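Side-chain contacts in phosphatidylglycerol lysyltransferase C-terminal domain-containing protein (Bacteroides thetaiotaomicron, PDB 2HQY), which is of unknown function but binds coenzyme A and is probably an acyltransferase related to phosphatidylglycerol lysyltransferases: residues D182-E185 with G186-N189; S36-L40 with Y41-F45; Y196-H199 with N200-A203. All coordinates share one frame; numbering follows the deposited sequence. Where two conformers were deposited one is given.

Contact 1. Residues D182-E185 with G186-N189; sequences DQQE and GTGN. With COA (coenzyme A), chain C.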
ATOM      1  N   ASP A 182      -2.187  11.117  13.573  1.00 15.13           N
ATOM      2  CA  ASP A 182      -2.427   9.758  14.113  1.00 16.45           C
ATOM      3  C   ASP A 182      -3.916   9.393  14.194  1.00 16.65           C
ATOM      4  O   ASP A 182      -4.264   8.204  14.067  1.00 16.22           O
ATOM      5  CB  ASP A 182      -1.821   9.607  15.518  1.00 16.08           C
ATOM      6  CG  ASP A 182      -0.298   9.522  15.499  1.00 18.14           C
ATOM      7  OD1 ASP A 182       0.304   9.494  14.392  1.00 16.12           O
ATOM      8  OD2 ASP A 182       0.302   9.477  16.601  1.00 19.70           O
ATOM      9  N   GLN A 183      -4.781  10.375  14.453  1.00 15.11           N
ATOM     10  CA  GLN A 183      -6.220  10.094  14.541  1.00 16.33           C
ATOM     11  C   GLN A 183      -7.094  10.669  13.432  1.00 15.95           C
ATOM     12  O   GLN A 183      -8.192  10.159  13.216  1.00 16.03           O
ATOM     13  CB  GLN A 183      -6.776  10.490  15.903  1.00 16.54           C
ATOM     14  CG  GLN A 183      -6.113   9.710  17.038  1.00 17.45           C
ATOM     15  CD  GLN A 183      -6.663  10.138  18.373  1.00 19.49           C
ATOM     16  OE1 GLN A 183      -6.705  11.323  18.684  1.00 17.66           O
ATOM     17  NE2 GLN A 183      -7.090   9.175  19.164  1.00 19.95           N
ATOM     18  N   GLN A 184      -6.619  11.699  12.725  1.00 15.33           N
ATOM     19  CA  GLN A 184      -7.400  12.339  11.677  1.00 14.89           C
ATOM     20  C   GLN A 184      -7.170  11.515  10.421  1.00 16.51           C
ATOM     21  O   GLN A 184      -6.050  11.478   9.896  1.00 16.81           O
ATOM     22  CB  GLN A 184      -6.974  13.797  11.453  1.00 14.88           C
ATOM     23  CG  GLN A 184      -7.086  14.688  12.691  1.00 15.26           C
ATOM     24  CD  GLN A 184      -8.434  15.348  12.854  1.00 19.04           C
ATOM     25  OE1 GLN A 184      -9.463  14.792  12.468  1.00 18.01           O
ATOM     26  NE2 GLN A 184      -8.436  16.548  13.453  1.00 18.47           N
ATOM     27  N   GLU A 185      -8.219  10.839   9.958  1.00 15.90           N
ATOM     28  CA  GLU A 185      -8.085   9.931   8.804  1.00 16.61           C
ATOM     29  C   GLU A 185      -7.449  10.572   7.573  1.00 15.23           C
ATOM     30  O   GLU A 185      -6.537   9.986   6.966  1.00 14.31           O
ATOM     31  CB  GLU A 185      -9.458   9.374   8.422  1.00 17.33           C
ATOM     32  CG  GLU A 185      -9.350   8.264   7.391  1.00 20.47           C
ATOM     33  CD  GLU A 185     -10.693   7.680   7.031  1.00 27.35           C
ATOM     34  OE1 GLU A 185     -11.730   8.294   7.352  1.00 29.77           O
ATOM     35  OE2 GLU A 185     -10.703   6.602   6.414  1.00 29.73           O
ATOM     36  N   GLY A 186      -7.920  11.764   7.211  1.00 15.33           N
ATOM     37  CA  GLY A 186      -7.498  12.412   5.942  1.00 15.47           C
ATOM     38  C   GLY A 186      -6.020  12.755   5.939  1.00 15.90           C
ATOM     39  O   GLY A 186      -5.284  12.457   5.010  1.00 15.62           O
ATOM     40  N   THR A 187      -5.572  13.360   7.026  1.00 14.80           N
ATOM     41  CA  THR A 187      -4.223  13.871   7.087  1.00 15.14           C
ATOM     42  C   THR A 187      -3.256  12.717   7.460  1.00 13.96           C
ATOM     43  O   THR A 187      -2.082  12.729   7.065  1.00 13.68           O
ATOM     44  CB  THR A 187      -4.419  15.015   8.080  1.00 16.28           C
ATOM     45  OG1 THR A 187      -4.308  16.362   7.534  1.00 21.62           O
ATOM     46  CG2 THR A 187      -4.236  14.707   9.467  1.00  9.60           C
ATOM     47  N   GLY A 188      -3.762  11.714   8.178  1.00 12.71           N
ATOM     48  CA  GLY A 188      -3.051  10.430   8.354  1.00 12.19           C
ATOM     49  C   GLY A 188      -2.753   9.735   7.035  1.00 12.67           C
ATOM     50  O   GLY A 188      -1.618   9.284   6.787  1.00 11.94           O
ATOM     51  N   ASN A 189      -3.758   9.696   6.154  1.00 11.72           N
ATOM     52  CA  ASN A 189      -3.555   9.148   4.820  1.00 12.97           C
ATOM     53  C   ASN A 189      -2.593  10.024   4.017  1.00 12.02           C
ATOM     54  O   ASN A 189      -1.718   9.518   3.315  1.00 11.57           O
ATOM     55  CB  ASN A 189      -4.909   9.013   4.098  1.00 12.95           C
ATOM     56  CG  ASN A 189      -5.713   7.812   4.606  1.00 14.82           C
ATOM     57  OD1 ASN A 189      -5.152   6.904   5.204  1.00 16.84           O
ATOM     58  ND2 ASN A 189      -7.010   7.791   4.327  1.00 15.30           N
TER
HETATM   59  N1A COA C1001      -4.753  17.265   3.450  1.00 35.82           N
HETATM   60  C2A COA C1001      -3.767  18.165   3.636  1.00 36.21           C
HETATM   61  N3A COA C1001      -3.905  19.180   4.501  1.00 35.39           N
HETATM   62  C4A COA C1001      -5.057  19.320   5.219  1.00 36.04           C
HETATM   63  C5A COA C1001      -6.091  18.406   5.050  1.00 36.13           C
HETATM   64  C6A COA C1001      -5.918  17.353   4.140  1.00 35.69           C
HETATM   65  N6A COA C1001      -6.877  16.418   3.922  1.00 35.04           N
HETATM   66  N7A COA C1001      -7.089  18.797   5.885  1.00 36.56           N
HETATM   67  C8A COA C1001      -6.684  19.907   6.550  1.00 35.61           C
HETATM   68  N9A COA C1001      -5.456  20.235   6.122  1.00 35.53           N
HETATM   69  C1B COA C1001      -4.593  21.343   6.622  1.00 35.55           C
HETATM   70  C2B COA C1001      -4.909  22.802   6.316  1.00 35.04           C
HETATM   71  O2B COA C1001      -4.283  23.215   5.103  1.00 34.92           O
HETATM   72  C3B COA C1001      -4.223  23.474   7.496  1.00 35.22           C
HETATM   73  O3B COA C1001      -2.816  23.606   7.271  1.00 32.98           O
HETATM   74  P3B COA C1001      -1.956  24.744   8.024  1.00 33.99           P
HETATM   75  O7A COA C1001      -2.330  26.005   7.248  1.00 32.14           O
HETATM   76  O8A COA C1001      -0.510  24.278   7.919  1.00 29.00           O
HETATM   77  O9A COA C1001      -2.446  24.794   9.455  1.00 34.85           O
HETATM   78  C4B COA C1001      -4.398  22.516   8.664  1.00 38.17           C
HETATM   79  O4B COA C1001      -4.558  21.228   8.061  1.00 35.52           O
HETATM   80  C5B COA C1001      -5.602  22.876   9.543  1.00 44.42           C
HETATM   81  O5B COA C1001      -6.523  23.663   8.772  1.00 54.35           O
HETATM   82  P1A COA C1001      -8.143  23.544   8.800  1.00 59.56           P
HETATM   83  O1A COA C1001      -8.663  24.148   7.513  1.00 60.23           O
HETATM   84  O2A COA C1001      -8.584  22.138   9.187  1.00 60.30           O
HETATM   85  O3A COA C1001      -8.481  24.580   9.995  1.00 63.77           O
HETATM   86  O4A COA C1001      -8.343  25.434  12.374  1.00 67.57           O
HETATM   87  O5A COA C1001      -7.856  22.912  11.853  1.00 67.55           O
HETATM   88  O   HOH W   1      -5.495   7.683   8.313  1.00 29.82           O
HETATM   89  O   HOH W   2      -8.701   5.542   5.210  1.00 36.55           O
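The carbonyl oxygen E185 O is met by N189 N, 2.9 Å away and tilted 26° from the carbonyl plane, and by a water that can donate to it. A second water links the side chains of the same pair, donating to E185 OE2 at 2.6 Å and accepting from N189 ND2 at 2.9 Å. With CG anti to the backbone N (chi1 -171°) and the chain extended beyond it, the E185 side chain runs alongside that of N189, their carboxylate and amide planes 59° apart.

Q184 is the N-cap residue of helix 185-199, and its carbonyl oxygen O accepts from G188 N at 2.9 Å, almost in line with the C=O bond. On the coenzyme side of this turn, T187 CG2 rests 3.5 Å from Q184 CB, while T187 OG1 lies 3.7 Å from C5A of the coenzyme A adenine. Replacing T187 by a glycine would probably leave both the adenine and Q184 CB without their neighbour and open a gap between helix and cofactor. The first turn divides its chemistry: polar contacts, one direct through the backbone and others through water, join E185 and N189, whereas non-bonded contact through T187 meets the adenine.

Contact 2. Residues S36-L40 with Y41-F45; sequences SWRFL and YDTQF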
ATOM      1  N   SER A  36       2.216   7.089  -4.798  0.50  9.87           N
ATOM      2  CA  SER A  36       2.218   7.528  -3.392  0.50 10.50           C
ATOM      3  C   SER A  36       0.900   7.201  -2.697  0.50 10.61           C
ATOM      4  O   SER A  36       0.874   7.020  -1.480  0.50 10.74           O
ATOM      5  CB  SER A  36       2.508   9.039  -3.251  0.50 10.08           C
ATOM      6  OG  SER A  36       3.803   9.394  -3.725  0.50  7.76           O
ATOM      7  N   TRP A  37      -0.190   7.139  -3.473  1.00 10.81           N
ATOM      8  CA  TRP A  37      -1.511   6.778  -2.923  1.00 11.38           C
ATOM      9  C   TRP A  37      -1.899   5.306  -3.096  1.00 10.73           C
ATOM     10  O   TRP A  37      -3.012   4.890  -2.717  1.00 10.30           O
ATOM     11  CB  TRP A  37      -2.614   7.728  -3.456  1.00 12.09           C
ATOM     12  CG  TRP A  37      -2.500   9.117  -2.817  1.00 12.63           C
ATOM     13  CD1 TRP A  37      -1.735  10.161  -3.252  1.00 14.78           C
ATOM     14  CD2 TRP A  37      -3.124   9.551  -1.603  1.00 13.66           C
ATOM     15  NE1 TRP A  37      -1.867  11.240  -2.390  1.00 14.03           N
ATOM     16  CE2 TRP A  37      -2.714  10.891  -1.372  1.00 13.65           C
ATOM     17  CE3 TRP A  37      -4.018   8.952  -0.707  1.00 15.25           C
ATOM     18  CZ2 TRP A  37      -3.154  11.633  -0.265  1.00 13.53           C
ATOM     19  CZ3 TRP A  37      -4.470   9.697   0.395  1.00 16.21           C
ATOM     20  CH2 TRP A  37      -4.026  11.029   0.601  1.00 13.84           C
ATOM     21  N   ARG A  38      -0.986   4.508  -3.665  1.00  9.94           N
ATOM     22  CA  ARG A  38      -1.254   3.079  -3.866  1.00 10.48           C
ATOM     23  C   ARG A  38      -1.593   2.364  -2.533  1.00 10.99           C
ATOM     24  O   ARG A  38      -2.360   1.397  -2.504  1.00 10.64           O
ATOM     25  CB  ARG A  38      -0.040   2.423  -4.527  1.00 10.02           C
ATOM     26  CG  ARG A  38      -0.234   0.928  -4.929  1.00 10.12           C
ATOM     27  CD  ARG A  38       1.120   0.302  -5.294  1.00 11.87           C
ATOM     28  NE  ARG A  38       2.008   0.372  -4.136  1.00 13.70           N
ATOM     29  CZ  ARG A  38       3.330   0.440  -4.181  1.00 17.07           C
ATOM     30  NH1 ARG A  38       3.973   0.399  -5.350  1.00 15.47           N
ATOM     31  NH2 ARG A  38       4.006   0.516  -3.023  1.00 17.44           N
ATOM     32  N   PHE A  39      -0.999   2.841  -1.438  1.00 10.01           N
ATOM     33  CA  PHE A  39      -1.191   2.218  -0.120  1.00 10.03           C
ATOM     34  C   PHE A  39      -2.689   2.274   0.242  1.00  9.24           C
ATOM     35  O   PHE A  39      -3.158   1.456   0.998  1.00 10.55           O
ATOM     36  CB  PHE A  39      -0.385   2.943   0.963  1.00 10.55           C
ATOM     37  CG  PHE A  39      -1.055   4.188   1.451  1.00 10.65           C
ATOM     38  CD1 PHE A  39      -1.934   4.151   2.549  1.00 11.21           C
ATOM     39  CD2 PHE A  39      -0.894   5.401   0.753  1.00 12.14           C
ATOM     40  CE1 PHE A  39      -2.629   5.338   2.972  1.00 10.42           C
ATOM     41  CE2 PHE A  39      -1.608   6.580   1.145  1.00 11.38           C
ATOM     42  CZ  PHE A  39      -2.469   6.542   2.267  1.00 10.62           C
ATOM     43  N   LEU A  40      -3.417   3.257  -0.296  1.00  9.04           N
ATOM     44  CA  LEU A  40      -4.822   3.417   0.096  1.00  9.73           C
ATOM     45  C   LEU A  40      -5.760   2.650  -0.856  1.00 10.41           C
ATOM     46  O   LEU A  40      -6.843   2.168  -0.450  1.00 10.86           O
ATOM     47  CB  LEU A  40      -5.188   4.901   0.126  1.00  8.82           C
ATOM     48  CG  LEU A  40      -6.578   5.263   0.698  1.00  9.30           C
ATOM     49  CD1 LEU A  40      -6.728   4.691   2.126  1.00 12.79           C
ATOM     50  CD2 LEU A  40      -6.752   6.784   0.711  1.00 11.01           C
ATOM     51  N   TYR A  41      -5.381   2.594  -2.130  1.00 10.85           N
ATOM     52  CA  TYR A  41      -6.295   2.090  -3.190  1.00 12.39           C
ATOM     53  C   TYR A  41      -5.907   0.772  -3.845  1.00 13.32           C
ATOM     54  O   TYR A  41      -6.585   0.317  -4.770  1.00 13.62           O
ATOM     55  CB  TYR A  41      -6.415   3.151  -4.286  1.00 12.95           C
ATOM     56  CG  TYR A  41      -6.912   4.473  -3.755  1.00 14.28           C
ATOM     57  CD1 TYR A  41      -8.156   4.558  -3.112  1.00 15.04           C
ATOM     58  CD2 TYR A  41      -6.151   5.635  -3.897  1.00 14.83           C
ATOM     59  CE1 TYR A  41      -8.621   5.796  -2.612  1.00 16.65           C
ATOM     60  CE2 TYR A  41      -6.606   6.871  -3.400  1.00 17.06           C
ATOM     61  CZ  TYR A  41      -7.836   6.933  -2.760  1.00 16.38           C
ATOM     62  OH  TYR A  41      -8.301   8.146  -2.268  1.00 18.00           O
ATOM     63  N   ASP A  42      -4.792   0.184  -3.410  1.00 13.65           N
ATOM     64  CA  ASP A  42      -4.289  -1.060  -4.026  1.00 13.48           C
ATOM     65  C   ASP A  42      -4.220  -0.908  -5.554  1.00 13.58           C
ATOM     66  O   ASP A  42      -4.615  -1.800  -6.301  1.00 13.82           O
ATOM     67  CB  ASP A  42      -5.176  -2.256  -3.648  1.00 13.80           C
ATOM     68  CG  ASP A  42      -5.025  -2.677  -2.187  1.00 14.11           C
ATOM     69  OD1 ASP A  42      -4.131  -2.177  -1.453  1.00 13.70           O
ATOM     70  OD2 ASP A  42      -5.830  -3.535  -1.787  1.00 16.28           O
ATOM     71  N   THR A  43      -3.706   0.232  -5.999  1.00 13.22           N
ATOM     72  CA  THR A  43      -3.759   0.694  -7.393  1.00 14.00           C
ATOM     73  C   THR A  43      -3.050  -0.240  -8.377  1.00 15.19           C
ATOM     74  O   THR A  43      -1.907  -0.654  -8.136  1.00 14.28           O
ATOM     75  CB  THR A  43      -3.190   2.120  -7.446  1.00 15.05           C
ATOM     76  OG1 THR A  43      -3.942   2.913  -6.502  1.00 16.33           O
ATOM     77  CG2 THR A  43      -3.252   2.724  -8.843  1.00 14.88           C
ATOM     78  N   GLN A  44      -3.745  -0.563  -9.463  1.00 14.54           N
ATOM     79  CA  GLN A  44      -3.153  -1.365 -10.547  1.00 15.24           C
ATOM     80  C   GLN A  44      -3.319  -0.645 -11.886  1.00 15.48           C
ATOM     81  O   GLN A  44      -4.145   0.268 -12.006  1.00 15.96           O
ATOM     82  CB  GLN A  44      -3.784  -2.767 -10.558  1.00 15.02           C
ATOM     83  CG  GLN A  44      -3.552  -3.518  -9.280  1.00 14.76           C
ATOM     84  CD  GLN A  44      -4.207  -4.908  -9.264  1.00 16.35           C
ATOM     85  OE1 GLN A  44      -5.241  -5.142  -9.883  1.00 16.83           O
ATOM     86  NE2 GLN A  44      -3.597  -5.832  -8.502  1.00 18.99           N
ATOM     87  N   PHE A  45      -2.534  -1.037 -12.882  1.00 15.52           N
ATOM     88  CA  PHE A  45      -2.685  -0.499 -14.231  1.00 16.16           C
ATOM     89  C   PHE A  45      -2.475  -1.595 -15.266  1.00 17.07           C
ATOM     90  O   PHE A  45      -1.919  -2.665 -14.985  1.00 17.19           O
ATOM     91  CB  PHE A  45      -1.711   0.657 -14.513  1.00 15.73           C
ATOM     92  CG  PHE A  45      -0.295   0.210 -14.775  1.00 17.14           C
ATOM     93  CD1 PHE A  45       0.195   0.105 -16.080  1.00 16.94           C
ATOM     94  CD2 PHE A  45       0.529  -0.145 -13.717  1.00 16.61           C
ATOM     95  CE1 PHE A  45       1.492  -0.325 -16.318  1.00 18.93           C
ATOM     96  CE2 PHE A  45       1.840  -0.579 -13.942  1.00 16.75           C
ATOM     97  CZ  PHE A  45       2.327  -0.667 -15.245  1.00 17.17           C
TER
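One face of the Y41 ring is met by L40 CG, 4.1 Å from the ring centroid and 16° off the ring normal, a CH-pi contact between neighbours in sequence. L40 CD2 adds to it at 3.6 Å from Y41 CZ and also lies in the plane of the W37 ring, at its edge. L40 CB rests over a face of the F39 ring toward its rim, with S36 O at that ring's edge. L40 is thereby shared by three aromatic rings. Its CG stands anti to the backbone N (chi1 -172°), beside the carbonyl carbon that leads into Y41, which places the branch over the tyrosine. W37 CB completes the apolar group, 4.1 Å from Y41 CE2.

Backbone bonds close the short helix. D42 N donates to R38 O at 2.9 Å, whereas the bonds from Y41 N to W37 O and R38 O are weak. D42 then leaves the helix with positive phi (50°), and the turn brings T43 N to 3.7 Å from R38 CG. The charged ends have partners beyond the turn: R38 NH1 bonds to I7 O and forms a salt bridge with D6 of the second subunit, and D42 OD1 forms one with R192 of that subunit.

Helix 38-41 leads into strand 44-48, which pairs antiparallel with strand 51-58; Y41 and T43 both pack on F56 of that strand, while W37 leans on A193 of helix 185-199.

Contact 3. Residues Y196-H199 with N200-A203; sequences YALH and NFEA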
ATOM      1  N   TYR A 196       6.011   8.340   1.491  1.00 10.78           N
ATOM      2  CA  TYR A 196       6.428   7.499   0.346  1.00 11.21           C
ATOM      3  C   TYR A 196       7.105   8.371  -0.716  1.00 11.28           C
ATOM      4  O   TYR A 196       8.154   8.015  -1.248  1.00 11.22           O
ATOM      5  CB  TYR A 196       5.218   6.772  -0.250  1.00 11.59           C
ATOM      6  CG  TYR A 196       5.545   5.957  -1.481  1.00 11.28           C
ATOM      7  CD1 TYR A 196       5.745   4.576  -1.406  1.00 12.86           C
ATOM      8  CD2 TYR A 196       5.644   6.578  -2.725  1.00 10.16           C
ATOM      9  CE1 TYR A 196       6.025   3.839  -2.556  1.00 12.55           C
ATOM     10  CE2 TYR A 196       5.933   5.861  -3.884  1.00 12.29           C
ATOM     11  CZ  TYR A 196       6.099   4.505  -3.802  1.00 12.48           C
ATOM     12  OH  TYR A 196       6.405   3.794  -4.952  1.00 13.24           O
ATOM     13  N   ALA A 197       6.491   9.507  -1.037  1.00 10.16           N
ATOM     14  CA  ALA A 197       7.066  10.424  -2.036  1.00 10.33           C
ATOM     15  C   ALA A 197       8.452  10.913  -1.673  1.00 11.11           C
ATOM     16  O   ALA A 197       9.364  10.939  -2.528  1.00 10.31           O
ATOM     17  CB  ALA A 197       6.145  11.621  -2.246  1.00  9.67           C
ATOM     18  N   LEU A 198       8.622  11.329  -0.417  1.00 10.83           N
ATOM     19  CA  LEU A 198       9.957  11.786   0.059  1.00 10.90           C
ATOM     20  C   LEU A 198      10.990  10.656   0.042  1.00 11.62           C
ATOM     21  O   LEU A 198      12.137  10.836  -0.412  1.00 12.35           O
ATOM     22  CB  LEU A 198       9.844  12.413   1.471  1.00 11.69           C
ATOM     23  CG  LEU A 198       9.174  13.828   1.483  1.00 12.10           C
ATOM     24  CD1 LEU A 198       9.020  14.312   2.936  1.00 12.97           C
ATOM     25  CD2 LEU A 198       9.939  14.896   0.647  1.00 13.90           C
ATOM     26  N   HIS A 199      10.601   9.478   0.538  1.00 11.60           N
ATOM     27  CA  HIS A 199      11.517   8.343   0.533  1.00 11.31           C
ATOM     28  C   HIS A 199      11.937   7.914  -0.900  1.00 12.28           C
ATOM     29  O   HIS A 199      13.022   7.357  -1.100  1.00 11.96           O
ATOM     30  CB  HIS A 199      10.851   7.118   1.153  1.00 11.25           C
ATOM     31  CG  HIS A 199      10.670   7.146   2.647  1.00 12.02           C
ATOM     32  ND1 HIS A 199       9.757   6.377   3.350  1.00 16.52           N
ATOM     33  CD2 HIS A 199      11.245   7.965   3.559  1.00 10.89           C
ATOM     34  CE1 HIS A 199       9.823   6.686   4.635  1.00 11.90           C
ATOM     35  NE2 HIS A 199      10.716   7.649   4.786  1.00 15.94           N
ATOM     36  N   ASN A 200      11.053   8.109  -1.866  1.00 11.61           N
ATOM     37  CA  ASN A 200      11.311   7.700  -3.248  1.00 11.91           C
ATOM     38  C   ASN A 200      11.403   8.892  -4.218  1.00 12.18           C
ATOM     39  O   ASN A 200      11.105   8.777  -5.401  1.00 12.62           O
ATOM     40  CB  ASN A 200      10.209   6.731  -3.656  1.00 12.62           C
ATOM     41  CG  ASN A 200      10.234   5.474  -2.796  1.00 13.24           C
ATOM     42  OD1 ASN A 200      11.158   4.644  -2.923  1.00 10.48           O
ATOM     43  ND2 ASN A 200       9.257   5.340  -1.900  1.00 13.76           N
ATOM     44  N   PHE A 201      11.877  10.015  -3.711  1.00 12.69           N
ATOM     45  CA  PHE A 201      11.753  11.299  -4.396  1.00 13.26           C
ATOM     46  C   PHE A 201      12.349  11.296  -5.816  1.00 14.10           C
ATOM     47  O   PHE A 201      11.691  11.703  -6.777  1.00 13.37           O
ATOM     48  CB  PHE A 201      12.477  12.362  -3.548  1.00 12.77           C
ATOM     49  CG  PHE A 201      12.049  13.766  -3.838  1.00 12.71           C
ATOM     50  CD1 PHE A 201      10.855  14.273  -3.290  1.00 13.03           C
ATOM     51  CD2 PHE A 201      12.852  14.609  -4.617  1.00 13.44           C
ATOM     52  CE1 PHE A 201      10.455  15.621  -3.490  1.00 12.22           C
ATOM     53  CE2 PHE A 201      12.460  15.970  -4.850  1.00 13.74           C
ATOM     54  CZ  PHE A 201      11.256  16.476  -4.292  1.00 13.85           C
ATOM     55  N   GLU A 202      13.585  10.832  -5.932  1.00 14.74           N
ATOM     56  CA  GLU A 202      14.270  10.857  -7.221  1.00 17.18           C
ATOM     57  C   GLU A 202      13.696   9.853  -8.198  1.00 16.09           C
ATOM     58  O   GLU A 202      13.511  10.171  -9.386  1.00 17.50           O
ATOM     59  CB  GLU A 202      15.771  10.652  -7.033  1.00 18.60           C
ATOM     60  CG  GLU A 202      16.362  11.910  -6.426  1.00 25.24           C
ATOM     61  CD  GLU A 202      17.875  11.981  -6.512  1.00 33.05           C
ATOM     62  OE1 GLU A 202      18.553  10.924  -6.392  1.00 36.89           O
ATOM     63  OE2 GLU A 202      18.385  13.114  -6.680  1.00 36.12           O
ATOM     64  N   ALA A 203      13.389   8.648  -7.717  1.00 14.66           N
ATOM     65  CA  ALA A 203      12.815   7.616  -8.587  1.00 14.30           C
ATOM     66  C   ALA A 203      11.493   8.079  -9.206  1.00 14.46           C
ATOM     67  O   ALA A 203      11.199   7.753 -10.345  1.00 14.46           O
ATOM     68  CB  ALA A 203      12.595   6.320  -7.828  1.00 14.93           C
TER
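N200 folds back on Y196 at the C-terminal end of helix 185-199, where it is the first residue to leave helical backbone angles, in a domain whose family belongs to the acetyltransferase clan.

Hydrogen bonds come first. Y196 O accepts twice from N200, with N and ND2 each 3.0 Å away, and the two donors approach from opposite faces of the carbonyl plane. The side chain can fold back in this way because N200 CG stands beside its own backbone N (chi1 -63°), bringing the amide onto the last turn of the helix. Weak bonds run from N200 N to A197 O and from F201 N to L198 O, as the regular pattern ends. At its other end the amide is engaged too: N200 OD1 bonds to Q44 NE2 of the second subunit, which leaves the side chain held at both polar atoms and probably fixes its rotation. Y196 OH likewise bonds across the interface, to D6 of the second subunit, and the H199 ring stacks with W57 of the second subunit.

Apolar packing takes the other side of the turn. L198 and F201 lie side by side, L198 CD2 being 4.1 Å from F201 CD1, and both rest on I165 of helix 165-179.

The remaining kind is amide over ring: N200 ND2 stands 3.5 Å above the plane of the Y196 ring, over its centre, with the amide and ring planes 45° apart.

Contacts 1 and 3 mark the two ends of helix 185-199, their centres about 20 Å apart. Contact 1 is a surface contact, bridged by water and next to the cofactor, while contact 3 is buried and relies on direct bonds and apolar packing. Contact 2, partly buried and dominated by aromatic and aliphatic groups, touches both: N189 CB lies 3.8 Å from W37 CZ3, and R38 NH2 lies 3.9 Å from Y196 CE1. Contacts 2 and 3 also meet across the subunit interface, where D42 of contact 2 packs against Y196 of the second subunit; contact 1 lies away from that interface, untouched by the second subunit.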